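Local coordinates for DNA replication regulator protein HobA (Helicobacter pylori, PDB 2UVP) that is required for the initiation of DNA replication and increases the binding of the initiator DnaA to the oriC region, at residues S73-K78 against P84-I89; L56-D61 against W66-I71; S94-K99 against A107-T112; W142-L147 against L154-S159. All coordinates share one frame; numbering follows the deposited sequence.

Interaction 2 is the innermost contact, an all-apolar meeting of strand 55-60 with helix 65-75. Interaction 1 works on the other end of the same helix, where a side-chain amide grips the backbone leading into strand 88-90; both belong to one beta-alpha-beta unit, and neighbouring strands of the parallel sheet join them directly. Interaction 4 lies at the opposite edge of that sheet and mixes a backbone bond, an aromatic overlap and bridging waters at a partly exposed loop; it touches interaction 2 through Phe67 and Trp142. Interaction 3 is largely buried though its centre lies about 20 Å from that of the chain, where a neighbouring chain packs on it; its chemistry is an aromatic ring against aliphatic groups.

Interaction 1 of 4, residues S73-K78 against P84-I89; sequences SNLNPK and PLLSVI
Asn76 reaches across to Leu86 with both ends of its side-chain amide. Its OD1 accepts from Leu86 N at 2.9 Å, with the donor in the carbonyl plane on a lone pair, while its ND2 gives a hydrogen to Leu86 O, also at 2.9 Å and close to its own amide plane. Two nearly straight bonds (162° and 158°) to the same residue fix the rotation of the amide. A chi1 of -73° sets CG beside the backbone N of Asn76, pointing the amide at the 84-89 segment where the chain leaves the helix.

The close apolar packing lies next to this pair. Leu75 sends its two methyls to different partners: CD1 meets Val88 CG2 at 3.9 Å, and CD2 meets Leu86 CD1 at 4.1 Å, the side chains crossing at about a right angle in both cases. Phe169 and Leu176 of helix 161-180 add to the packing around Leu75 and Leu86. Beside the amide, Leu85 CD1 comes to 3.6 Å from Asn76 OD1, although the leucine side chain sets off away from the helix end.

Toward Pro84 the contact becomes looser and wetter, and a neighbouring chain packs on Asn76 and Leu85 and bonds to Leu85 O. A water 2.7 Å from Leu75 O and 2.6 Å from Pro84 O spans the two carbonyls, and Leu75 O also accepts from Arg83 NH2. The asparagine thus imitates a peptide group, satisfying both the N and the O of Leu86 and tying the C-terminal end of the helix to the chain that enters strand 88-90.

Interaction 2 of 4, residues L56-D61 against W66-I71; sequences LLVSAD and WFLNYI
Val58 and Leu68 form the closest meeting between strand 55-60 and helix 65-75, and the forces across the contact are apolar. Val58 CG1 lies 3.6 Å from Leu68 CD2, the two side chains lying alongside one another, pointing opposite ways. The same valine methyl also receives Ile71 CD1 at 4.0 Å, one helical turn further on, so that it sits against both residues. With chi1 at -169°, CG1 of Val58 lies anti to its own N, which brings it to the helix, while CG2 turns to Val88 of the adjoining strand. Two residues further along the strand the packing is plainer: Ala60 CB meets Leu68 CB at 4.1 Å.

Polar groups serve other directions. Ser59 points away from the helix and bonds through OG to His120 ND1. The helix is held by its own backbone bonds, such as Ile71 N to Phe67 O.

Strand and helix segments run nearly antiparallel (156°), 7.9 Å apart at closest, as in the first half of a right-handed beta-alpha-beta crossover. Strand 55-60 lies between strands 88-90 and 116-121, and helix 161-180 packs alongside through Leu165, Leu166 and Phe169.

Interaction 3 of 4, residues S94-K99 against A107-T112; sequences SSFYPK and ATIEMT
The carbonyl oxygen of Thr108, a residue that packs on Phe96, is gripped twice by Thr112, which packs on the same ring. Thr112 OG1 donates to Thr108 O at 2.6 Å from above the carbonyl plane, and Thr112 N donates to it at 2.9 Å as an ordinary helical bond; the two donors come from opposite faces of that plane. The hydroxyl bond holds the threonine side chain against its own helix and turns its methyl out toward Phe96.

Phe96 is the one residue of the 94-99 loop that carries the packing. Thr108 CG2 sits over one face of its ring, 4.0 Å from the centroid and displaced toward the rim on the CE1 side, a CH-pi contact. From Thr112, CG2 approaches CE2 of the ring at 4.0 Å, obliquely. At the root of the side chain Phe96 CB rests on Ile109 CG1 at 3.7 Å. In both threonines OG1 lies beside the backbone N (chi1 -61° for Thr108 and -60° for Thr112), which leaves CG2 on the side of Phe96, one turn of helix apart.

Ser94 organises the loop: its OG accepts from Phe96 N at 3.2 Å and its O accepts from Tyr97 N. A neighbouring chain of the assembly also packs on Phe96, and while the threonine methyls meet the ring, the hydroxyls bond to that chain and to their own helix (Thr108 OG1 to Leu104 O). The loop combines an ST turn with a type I beta turn, and together they direct the Phe96 side chain to helix 102-112.

Interaction 4 of 4, residues W142-L147 against L154-S159; sequences WLFEEL and LKEHDS
Phe144 lays one face of its ring against the aliphatic part of Glu156: Glu156 CB stands 3.8 Å from the centroid of the Phe144 ring and only 14° off the normal, a CH-pi contact, and CG follows toward the CD2 and CE2 side. The glutamate chain is extended beyond CG, and its carboxylate plane lies within 6° of the ring plane. Leu154 meets the CD1 and CE1 side, its CB 3.8 Å from Phe144 CD1 and its O at the ring edge.

Backbone bonding fastens the same corner. Leu154 N donates to Leu143 O at 2.8 Å, and Phe144 CA points its hydrogen at Leu154 O, 3.4 Å away. A water bridges Phe144 O (2.9 Å) and Leu154 O (2.7 Å), while a second water accepts from Glu156 N at 2.9 Å and reaches Phe144 O weakly. Deeper in, Leu154 CD1 packs on Trp142 CB at 4.1 Å.

Glu146, a calcium ligand together with Glu149 in a structure of this protein, follows in the exposed loop; whether the metal matters physiologically is not known. The contact lies where strand 139-143 runs out and the chain, having passed through the short edge strand 152-153, heads for helix 161-180. Leu165 and Leu168 of that helix pack on both Trp142 and Leu154, and Phe144 also touches Asp61, just past strand 55-60, and Lys123 in a loop.

Interaction 1 of 4, residues S73-K78 against P84-I89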
loop_
_atom_site.group_PDB
_atom_site.type_symbol
_atom_site.label_atom_id
_atom_site.label_comp_id
_atom_site.label_asym_id
_atom_site.label_seq_id
_atom_site.Cartn_x
_atom_site.Cartn_y
_atom_site.Cartn_z
ATOM N N SER A 73 6.807 -2.549 11.973
ATOM C CA SER A 73 6.848 -4.005 12.082
ATOM C C SER A 73 7.612 -4.468 13.302
ATOM O O SER A 73 7.307 -5.530 13.847
ATOM C CB SER A 73 7.434 -4.692 10.834
ATOM O OG SER A 73 8.733 -4.242 10.560
ATOM N N ASN A 74 8.610 -3.705 13.726
ATOM C CA ASN A 74 9.331 -4.088 14.937
ATOM C C ASN A 74 8.554 -3.798 16.212
ATOM O O ASN A 74 8.604 -4.594 17.167
ATOM C CB ASN A 74 10.734 -3.472 15.028
ATOM C CG ASN A 74 11.726 -4.158 14.113
ATOM O OD1 ASN A 74 11.707 -3.972 12.894
ATOM N ND2 ASN A 74 12.589 -4.968 14.696
ATOM N N LEU A 75 7.852 -2.670 16.244
ATOM C CA LEU A 75 7.105 -2.304 17.445
ATOM C C LEU A 75 5.913 -3.223 17.655
ATOM O O LEU A 75 5.618 -3.595 18.795
ATOM C CB LEU A 75 6.673 -0.839 17.430
ATOM C CG LEU A 75 7.836 0.134 17.708
ATOM C CD1 LEU A 75 7.379 1.591 17.629
ATOM C CD2 LEU A 75 8.524 -0.135 19.038
ATOM N N ASN A 76 5.246 -3.589 16.561
ATOM C CA ASN A 76 4.144 -4.547 16.630
ATOM C C ASN A 76 4.360 -5.684 15.650
ATOM O O ASN A 76 3.794 -5.674 14.561
ATOM C CB ASN A 76 2.798 -3.867 16.377
ATOM C CG ASN A 76 2.348 -3.016 17.553
ATOM O OD1 ASN A 76 2.332 -3.480 18.713
ATOM N ND2 ASN A 76 1.994 -1.764 17.268
ATOM N N PRO A 77 5.203 -6.655 16.032
ATOM C CA PRO A 77 5.508 -7.759 15.122
ATOM C C PRO A 77 4.268 -8.629 14.892
ATOM O O PRO A 77 3.300 -8.536 15.661
ATOM C CB PRO A 77 6.596 -8.531 15.871
ATOM C CG PRO A 77 6.348 -8.227 17.308
ATOM C CD PRO A 77 5.918 -6.786 17.312
ATOM N N LYS A 78 4.300 -9.454 13.845
ATOM C CA LYS A 78 3.149 -10.304 13.498
ATOM C C LYS A 78 2.709 -11.187 14.659
ATOM O O LYS A 78 1.508 -11.321 14.932
ATOM C CB LYS A 78 3.438 -11.169 12.269
ATOM C CG LYS A 78 2.878 -10.602 10.963
ATOM C CD LYS A 78 2.244 -11.693 10.083
ATOM C CE LYS A 78 3.095 -12.970 9.998
ATOM N NZ LYS A 78 2.575 -13.929 8.962
ATOM N N PRO A 84 2.800 -6.112 24.742
ATOM C CA PRO A 84 1.574 -5.332 24.586
ATOM C C PRO A 84 1.378 -4.975 23.120
ATOM O O PRO A 84 2.345 -4.976 22.350
ATOM C CB PRO A 84 1.870 -4.052 25.363
ATOM C CG PRO A 84 3.375 -3.922 25.316
ATOM C CD PRO A 84 3.877 -5.332 25.397
ATOM N N LEU A 85 0.143 -4.677 22.735
ATOM C CA LEU A 85 -0.105 -4.070 21.440
ATOM C C LEU A 85 0.144 -2.574 21.569
ATOM O O LEU A 85 -0.629 -1.860 22.226
ATOM C CB LEU A 85 -1.545 -4.325 20.991
ATOM C CG LEU A 85 -1.963 -3.747 19.630
ATOM C CD1 LEU A 85 -1.153 -4.343 18.468
ATOM C CD2 LEU A 85 -3.458 -3.987 19.418
ATOM N N LEU A 86 1.187 -2.071 20.927
ATOM C CA LEU A 86 1.549 -0.661 21.157
ATOM C C LEU A 86 0.791 0.274 20.246
ATOM O O LEU A 86 0.451 -0.090 19.130
ATOM C CB LEU A 86 3.053 -0.436 21.024
ATOM C CG LEU A 86 3.920 -1.212 22.002
ATOM C CD1 LEU A 86 5.333 -1.165 21.447
ATOM C CD2 LEU A 86 3.848 -0.560 23.391
ATOM N N SER A 87 0.485 1.471 20.757
ATOM C CA SER A 87 -0.322 2.415 20.012
ATOM C C SER A 87 0.550 3.188 18.997
ATOM O O SER A 87 1.059 4.271 19.289
ATOM C CB SER A 87 -1.030 3.367 20.977
ATOM O OG SER A 87 -1.829 4.279 20.252
ATOM N N VAL A 88 0.711 2.610 17.801
ATOM C CA VAL A 88 1.624 3.119 16.782
ATOM C C VAL A 88 0.841 3.226 15.482
ATOM O O VAL A 88 0.120 2.292 15.092
ATOM C CB VAL A 88 2.840 2.171 16.577
ATOM C CG1 VAL A 88 3.867 2.773 15.567
ATOM C CG2 VAL A 88 3.525 1.830 17.903
ATOM N N ILE A 89 0.964 4.370 14.826
ATOM C CA ILE A 89 0.202 4.670 13.628
ATOM C C ILE A 89 1.146 5.125 12.522
ATOM O O ILE A 89 2.087 5.886 12.780
ATOM C CB ILE A 89 -0.823 5.791 13.914
ATOM C CG1 ILE A 89 -1.924 5.297 14.878
ATOM C CG2 ILE A 89 -1.413 6.375 12.633
ATOM C CD1 ILE A 89 -1.853 5.961 16.171
HETATM O O HOH W 1 4.440 -5.063 20.782
#

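Interaction 2 of 4, residues L56-D61 against W66-I71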
loop_
_atom_site.group_PDB
_atom_site.type_symbol
_atom_site.label_atom_id
_atom_site.label_comp_id
_atom_site.label_asym_id
_atom_site.label_seq_id
_atom_site.Cartn_x
_atom_site.Cartn_y
_atom_site.Cartn_z
ATOM N N LEU A 56 1.793 6.937 19.077
ATOM C CA LEU A 56 2.912 7.440 18.282
ATOM C C LEU A 56 2.490 7.506 16.827
ATOM O O LEU A 56 2.091 6.490 16.236
ATOM C CB LEU A 56 4.151 6.539 18.420
ATOM C CG LEU A 56 4.784 6.476 19.807
ATOM C CD1 LEU A 56 5.806 5.358 19.818
ATOM C CD2 LEU A 56 5.431 7.815 20.135
ATOM N N LEU A 57 2.540 8.707 16.261
ATOM C CA LEU A 57 2.153 8.893 14.866
ATOM C C LEU A 57 3.461 9.037 14.118
ATOM O O LEU A 57 4.144 10.064 14.231
ATOM C CB LEU A 57 1.275 10.144 14.694
ATOM C CG LEU A 57 -0.238 9.963 14.957
ATOM C CD1 LEU A 57 -0.544 9.432 16.327
ATOM C CD2 LEU A 57 -0.927 11.325 14.701
ATOM N N VAL A 58 3.806 8.010 13.352
ATOM C CA VAL A 58 5.153 7.897 12.803
ATOM C C VAL A 58 5.173 8.326 11.344
ATOM O O VAL A 58 4.360 7.875 10.521
ATOM C CB VAL A 58 5.710 6.432 12.935
ATOM C CG1 VAL A 58 7.206 6.410 12.608
ATOM C CG2 VAL A 58 5.520 5.888 14.358
ATOM N N SER A 59 6.122 9.198 11.007
ATOM C CA SER A 59 6.299 9.640 9.634
ATOM C C SER A 59 7.791 9.621 9.277
ATOM O O SER A 59 8.654 9.618 10.176
ATOM C CB SER A 59 5.734 11.059 9.434
ATOM O OG SER A 59 6.338 11.991 10.311
ATOM N N ALA A 60 8.078 9.633 7.978
ATOM C CA ALA A 60 9.483 9.646 7.482
ATOM C C ALA A 60 9.525 10.281 6.122
ATOM O O ALA A 60 8.534 10.238 5.370
ATOM C CB ALA A 60 10.040 8.237 7.404
ATOM N N ASP A 61 10.690 10.817 5.765
ATOM C CA ASP A 61 10.886 11.357 4.424
ATOM C C ASP A 61 10.851 10.257 3.347
ATOM O O ASP A 61 10.829 9.060 3.666
ATOM C CB ASP A 61 12.154 12.254 4.375
ATOM C CG ASP A 61 13.465 11.473 4.479
ATOM O OD1 ASP A 61 13.507 10.253 4.214
ATOM O OD2 ASP A 61 14.492 12.113 4.796
ATOM N N TRP A 66 11.318 2.883 3.990
ATOM C CA TRP A 66 11.710 1.553 4.493
ATOM C C TRP A 66 11.839 1.569 6.023
ATOM O O TRP A 66 11.511 0.588 6.693
ATOM C CB TRP A 66 13.016 1.071 3.857
ATOM C CG TRP A 66 14.208 1.932 4.202
ATOM C CD1 TRP A 66 14.644 3.025 3.527
ATOM C CD2 TRP A 66 15.082 1.772 5.331
ATOM N NE1 TRP A 66 15.769 3.548 4.144
ATOM C CE2 TRP A 66 16.057 2.792 5.252
ATOM C CE3 TRP A 66 15.145 0.847 6.385
ATOM C CZ2 TRP A 66 17.084 2.929 6.210
ATOM C CZ3 TRP A 66 16.174 0.980 7.344
ATOM C CH2 TRP A 66 17.129 2.009 7.230
ATOM N N PHE A 67 12.287 2.688 6.589
ATOM C CA PHE A 67 12.557 2.741 8.026
ATOM C C PHE A 67 11.256 2.960 8.808
ATOM O O PHE A 67 11.081 2.434 9.906
ATOM C CB PHE A 67 13.611 3.798 8.352
ATOM C CG PHE A 67 14.019 3.822 9.807
ATOM C CD1 PHE A 67 14.602 2.696 10.407
ATOM C CD2 PHE A 67 13.793 4.962 10.581
ATOM C CE1 PHE A 67 15.017 2.724 11.767
ATOM C CE2 PHE A 67 14.174 4.994 11.947
ATOM C CZ PHE A 67 14.777 3.854 12.532
ATOM N N LEU A 68 10.337 3.715 8.216
ATOM C CA LEU A 68 8.959 3.798 8.734
ATOM C C LEU A 68 8.391 2.373 8.863
ATOM O O LEU A 68 7.892 1.981 9.911
ATOM C CB LEU A 68 8.090 4.624 7.772
ATOM C CG LEU A 68 6.874 5.424 8.266
ATOM C CD1 LEU A 68 5.893 5.670 7.133
ATOM C CD2 LEU A 68 6.184 4.960 9.517
ATOM N N ASN A 69 8.495 1.595 7.786
ATOM C CA ASN A 69 8.041 0.207 7.771
ATOM C C ASN A 69 8.720 -0.614 8.872
ATOM O O ASN A 69 8.059 -1.377 9.605
ATOM C CB ASN A 69 8.318 -0.351 6.364
ATOM C CG ASN A 69 7.784 -1.754 6.149
ATOM O OD1 ASN A 69 7.804 -2.593 7.036
ATOM N ND2 ASN A 69 7.336 -2.021 4.913
ATOM N N TYR A 70 10.027 -0.426 9.007
ATOM C CA TYR A 70 10.810 -1.111 10.041
ATOM C C TYR A 70 10.294 -0.775 11.439
ATOM O O TYR A 70 10.135 -1.669 12.263
ATOM C CB TYR A 70 12.253 -0.667 9.916
ATOM C CG TYR A 70 13.213 -1.392 10.839
ATOM C CD1 TYR A 70 13.739 -2.626 10.495
ATOM C CD2 TYR A 70 13.614 -0.805 12.047
ATOM C CE1 TYR A 70 14.652 -3.286 11.345
ATOM C CE2 TYR A 70 14.522 -1.454 12.904
ATOM C CZ TYR A 70 15.040 -2.685 12.535
ATOM O OH TYR A 70 15.945 -3.362 13.334
ATOM N N ILE A 71 10.014 0.495 11.692
ATOM C CA ILE A 71 9.497 0.894 13.019
ATOM C C ILE A 71 8.172 0.178 13.322
ATOM O O ILE A 71 7.991 -0.427 14.382
ATOM C CB ILE A 71 9.359 2.425 13.099
ATOM C CG1 ILE A 71 10.758 3.072 13.134
ATOM C CG2 ILE A 71 8.535 2.848 14.327
ATOM C CD1 ILE A 71 10.727 4.591 12.934
#

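Interaction 3 of 4, residues S94-K99 against A107-T112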
loop_
_atom_site.group_PDB
_atom_site.type_symbol
_atom_site.label_atom_id
_atom_site.label_comp_id
_atom_site.label_asym_id
_atom_site.label_seq_id
_atom_site.Cartn_x
_atom_site.Cartn_y
_atom_site.Cartn_z
ATOM N N SER A 94 -1.771 8.144 6.515
ATOM C CA SER A 94 -3.098 8.524 7.007
ATOM C C SER A 94 -3.701 9.663 6.195
ATOM O O SER A 94 -2.995 10.421 5.535
ATOM C CB SER A 94 -3.047 8.867 8.481
ATOM O OG SER A 94 -2.675 10.202 8.660
ATOM N N SER A 95 -5.027 9.773 6.243
ATOM C CA SER A 95 -5.720 10.825 5.522
ATOM C C SER A 95 -5.427 12.204 6.133
ATOM O O SER A 95 -5.770 13.221 5.541
ATOM C CB SER A 95 -7.225 10.539 5.519
ATOM O OG SER A 95 -7.499 9.259 4.951
ATOM N N PHE A 96 -4.784 12.238 7.299
ATOM C CA PHE A 96 -4.512 13.512 7.990
ATOM C C PHE A 96 -3.135 14.040 7.680
ATOM O O PHE A 96 -2.782 15.134 8.116
ATOM C CB PHE A 96 -4.663 13.380 9.505
ATOM C CG PHE A 96 -5.858 12.585 9.912
ATOM C CD1 PHE A 96 -7.044 12.671 9.184
ATOM C CD2 PHE A 96 -5.790 11.725 10.991
ATOM C CE1 PHE A 96 -8.169 11.898 9.557
ATOM C CE2 PHE A 96 -6.900 10.956 11.373
ATOM C CZ PHE A 96 -8.090 11.056 10.655
ATOM N N TYR A 97 -2.338 13.257 6.958
ATOM C CA TYR A 97 -1.021 13.738 6.590
ATOM C C TYR A 97 -1.196 15.042 5.810
ATOM O O TYR A 97 -1.993 15.090 4.873
ATOM C CB TYR A 97 -0.276 12.716 5.751
ATOM C CG TYR A 97 1.160 13.101 5.538
ATOM C CD1 TYR A 97 2.158 12.668 6.413
ATOM C CD2 TYR A 97 1.524 13.914 4.460
ATOM C CE1 TYR A 97 3.502 13.021 6.199
ATOM C CE2 TYR A 97 2.852 14.282 4.252
ATOM C CZ TYR A 97 3.830 13.828 5.126
ATOM O OH TYR A 97 5.142 14.209 4.908
ATOM N N PRO A 98 -0.479 16.103 6.222
ATOM C CA PRO A 98 -0.686 17.417 5.617
ATOM C C PRO A 98 0.033 17.527 4.292
ATOM O O PRO A 98 1.260 17.668 4.252
ATOM C CB PRO A 98 -0.063 18.366 6.636
ATOM C CG PRO A 98 1.051 17.548 7.247
ATOM C CD PRO A 98 0.544 16.138 7.287
ATOM N N LYS A 99 -0.720 17.403 3.217
ATOM C CA LYS A 99 -0.239 17.831 1.916
ATOM C C LYS A 99 -0.495 19.330 1.800
ATOM O O LYS A 99 0.415 20.096 1.465
ATOM C CB LYS A 99 -0.912 17.029 0.806
ATOM C CG LYS A 99 -0.176 15.734 0.531
ATOM C CD LYS A 99 -1.050 14.517 0.727
ATOM C CE LYS A 99 -0.178 13.268 0.816
ATOM N NZ LYS A 99 -0.909 12.074 1.343
ATOM N N ALA A 107 -6.141 20.149 13.554
ATOM C CA ALA A 107 -7.405 20.125 14.280
ATOM C C ALA A 107 -8.024 18.731 14.225
ATOM O O ALA A 107 -8.553 18.238 15.231
ATOM C CB ALA A 107 -8.362 21.165 13.706
ATOM N N THR A 108 -7.957 18.095 13.060
ATOM C CA THR A 108 -8.537 16.763 12.911
ATOM C C THR A 108 -7.753 15.751 13.744
ATOM O O THR A 108 -8.335 14.889 14.397
ATOM C CB THR A 108 -8.660 16.338 11.423
ATOM O OG1 THR A 108 -9.526 17.270 10.733
ATOM C CG2 THR A 108 -9.245 14.924 11.310
ATOM N N ILE A 109 -6.432 15.878 13.754
ATOM C CA ILE A 109 -5.592 14.999 14.577
ATOM C C ILE A 109 -5.911 15.155 16.084
ATOM O O ILE A 109 -6.108 14.173 16.800
ATOM C CB ILE A 109 -4.092 15.235 14.273
ATOM C CG1 ILE A 109 -3.782 14.763 12.849
ATOM C CG2 ILE A 109 -3.172 14.550 15.286
ATOM C CD1 ILE A 109 -2.524 15.346 12.272
ATOM N N GLU A 110 -5.966 16.406 16.544
ATOM C CA GLU A 110 -6.254 16.696 17.939
ATOM C C GLU A 110 -7.627 16.159 18.360
ATOM O O GLU A 110 -7.773 15.666 19.476
ATOM C CB GLU A 110 -6.131 18.204 18.223
ATOM C CG GLU A 110 -4.719 18.754 18.009
ATOM C CD GLU A 110 -4.620 20.276 18.147
ATOM O OE1 GLU A 110 -3.793 20.723 18.961
ATOM O OE2 GLU A 110 -5.340 21.024 17.436
ATOM N N MET A 111 -8.610 16.197 17.454
ATOM C CA MET A 111 -9.962 15.713 17.772
ATOM C C MET A 111 -10.061 14.195 17.713
ATOM O O MET A 111 -10.857 13.586 18.429
ATOM C CB MET A 111 -10.999 16.326 16.825
ATOM N N THR A 112 -9.232 13.585 16.866
ATOM C CA THR A 112 -9.295 12.148 16.612
ATOM C C THR A 112 -8.592 11.305 17.662
ATOM O O THR A 112 -9.138 10.290 18.115
ATOM C CB THR A 112 -8.705 11.844 15.225
ATOM O OG1 THR A 112 -9.482 12.552 14.245
ATOM C CG2 THR A 112 -8.721 10.349 14.906
#

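Interaction 4 of 4, residues W142-L147 against L154-S159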
loop_
_atom_site.group_PDB
_atom_site.type_symbol
_atom_site.label_atom_id
_atom_site.label_comp_id
_atom_site.label_asym_id
_atom_site.label_seq_id
_atom_site.Cartn_x
_atom_site.Cartn_y
_atom_site.Cartn_z
ATOM N N TRP A 142 13.766 12.984 14.729
ATOM C CA TRP A 142 15.075 12.537 14.314
ATOM C C TRP A 142 15.353 13.265 13.033
ATOM O O TRP A 142 14.873 12.870 11.965
ATOM C CB TRP A 142 15.054 11.028 14.071
ATOM C CG TRP A 142 14.740 10.165 15.249
ATOM C CD1 TRP A 142 14.114 10.508 16.424
ATOM C CD2 TRP A 142 14.995 8.761 15.323
ATOM N NE1 TRP A 142 13.996 9.389 17.233
ATOM C CE2 TRP A 142 14.540 8.312 16.579
ATOM C CE3 TRP A 142 15.612 7.843 14.452
ATOM C CZ2 TRP A 142 14.666 6.965 16.991
ATOM C CZ3 TRP A 142 15.728 6.500 14.858
ATOM C CH2 TRP A 142 15.260 6.080 16.116
ATOM N N LEU A 143 16.103 14.365 13.137
ATOM C CA LEU A 143 16.198 15.318 12.033
ATOM C C LEU A 143 17.623 15.545 11.593
ATOM O O LEU A 143 18.559 15.221 12.334
ATOM C CB LEU A 143 15.598 16.683 12.448
ATOM C CG LEU A 143 14.162 16.659 12.991
ATOM C CD1 LEU A 143 13.779 18.046 13.548
ATOM C CD2 LEU A 143 13.184 16.195 11.922
ATOM N N PHE A 144 17.771 16.103 10.393
ATOM C CA PHE A 144 19.085 16.503 9.891
ATOM C C PHE A 144 19.495 17.921 10.326
ATOM O O PHE A 144 20.657 18.326 10.155
ATOM C CB PHE A 144 19.110 16.351 8.382
ATOM C CG PHE A 144 18.833 14.947 7.919
ATOM C CD1 PHE A 144 19.539 13.877 8.454
ATOM C CD2 PHE A 144 17.894 14.704 6.932
ATOM C CE1 PHE A 144 19.290 12.567 8.020
ATOM C CE2 PHE A 144 17.641 13.408 6.477
ATOM C CZ PHE A 144 18.349 12.336 7.031
ATOM N N GLU A 145 18.540 18.670 10.867
ATOM C CA GLU A 145 18.835 19.935 11.560
ATOM C C GLU A 145 17.751 20.233 12.575
ATOM O O GLU A 145 16.597 19.851 12.379
ATOM C CB GLU A 145 18.990 21.099 10.586
ATOM C CG GLU A 145 17.872 21.265 9.576
ATOM C CD GLU A 145 18.197 22.353 8.544
ATOM O OE1 GLU A 145 18.374 23.527 8.957
ATOM O OE2 GLU A 145 18.276 22.028 7.329
ATOM N N GLU A 146 18.131 20.892 13.671
ATOM C CA GLU A 146 17.191 21.154 14.745
ATOM C C GLU A 146 16.065 22.043 14.225
ATOM O O GLU A 146 16.301 22.999 13.495
ATOM C CB GLU A 146 17.871 21.801 15.956
ATOM C CG GLU A 146 16.956 21.805 17.187
ATOM C CD GLU A 146 17.580 22.432 18.421
ATOM O OE1 GLU A 146 18.664 21.991 18.852
ATOM O OE2 GLU A 146 16.964 23.362 18.986
ATOM N N LEU A 147 14.838 21.705 14.591
ATOM C CA LEU A 147 13.691 22.467 14.138
ATOM C C LEU A 147 13.251 23.450 15.207
ATOM O O LEU A 147 12.973 24.607 14.920
ATOM C CB LEU A 147 12.542 21.509 13.776
ATOM C CG LEU A 147 11.152 22.078 13.487
ATOM C CD1 LEU A 147 11.113 22.747 12.113
ATOM C CD2 LEU A 147 10.101 20.988 13.590
ATOM N N LEU A 154 20.862 13.803 13.195
ATOM C CA LEU A 154 21.500 12.845 12.280
ATOM C C LEU A 154 22.227 13.630 11.195
ATOM O O LEU A 154 21.876 14.770 10.921
ATOM C CB LEU A 154 20.452 11.952 11.593
ATOM C CG LEU A 154 19.354 11.213 12.378
ATOM C CD1 LEU A 154 18.212 10.825 11.422
ATOM C CD2 LEU A 154 19.870 9.984 13.081
ATOM N N LYS A 155 23.215 13.010 10.564
ATOM C CA LYS A 155 23.921 13.627 9.440
ATOM C C LYS A 155 23.384 13.080 8.110
ATOM O O LYS A 155 23.465 11.884 7.834
ATOM C CB LYS A 155 25.436 13.416 9.601
ATOM C CG LYS A 155 25.980 14.120 10.844
ATOM C CD LYS A 155 27.415 13.746 11.203
ATOM C CE LYS A 155 27.450 12.482 12.060
ATOM N NZ LYS A 155 28.583 12.488 13.026
ATOM N N GLU A 156 22.820 13.962 7.292
ATOM C CA GLU A 156 22.134 13.551 6.064
ATOM C C GLU A 156 22.950 12.707 5.078
ATOM O O GLU A 156 22.419 11.753 4.485
ATOM C CB GLU A 156 21.518 14.769 5.334
ATOM C CG GLU A 156 20.658 14.383 4.125
ATOM C CD GLU A 156 19.957 15.567 3.459
ATOM O OE1 GLU A 156 19.202 15.336 2.482
ATOM O OE2 GLU A 156 20.173 16.714 3.897
ATOM N N HIS A 157 24.217 13.060 4.881
ATOM C CA HIS A 157 25.021 12.392 3.852
ATOM C C HIS A 157 26.066 11.449 4.442
ATOM O O HIS A 157 27.017 11.054 3.774
ATOM C CB HIS A 157 25.626 13.415 2.889
ATOM C CG HIS A 157 24.594 14.263 2.214
ATOM N ND1 HIS A 157 24.329 15.560 2.599
ATOM C CD2 HIS A 157 23.732 13.984 1.207
ATOM C CE1 HIS A 157 23.360 16.051 1.846
ATOM N NE2 HIS A 157 22.980 15.116 0.992
ATOM N N ASP A 158 25.855 11.096 5.699
ATOM C CA ASP A 158 26.654 10.092 6.395
ATOM C C ASP A 158 26.424 8.762 5.674
ATOM O O ASP A 158 25.273 8.272 5.579
ATOM C CB ASP A 158 26.177 10.065 7.850
ATOM C CG ASP A 158 26.807 8.973 8.692
ATOM O OD1 ASP A 158 27.642 8.170 8.207
ATOM O OD2 ASP A 158 26.436 8.929 9.886
ATOM N N SER A 159 27.502 8.192 5.126
ATOM C CA SER A 159 27.355 6.927 4.394
ATOM C C SER A 159 26.858 5.798 5.306
ATOM O O SER A 159 26.376 4.802 4.792
ATOM C CB SER A 159 28.638 6.498 3.700
ATOM O OG SER A 159 29.655 6.237 4.655
HETATM O O HOH W 2 22.696 16.740 7.924
HETATM O O HOH W 3 23.140 17.145 11.219
#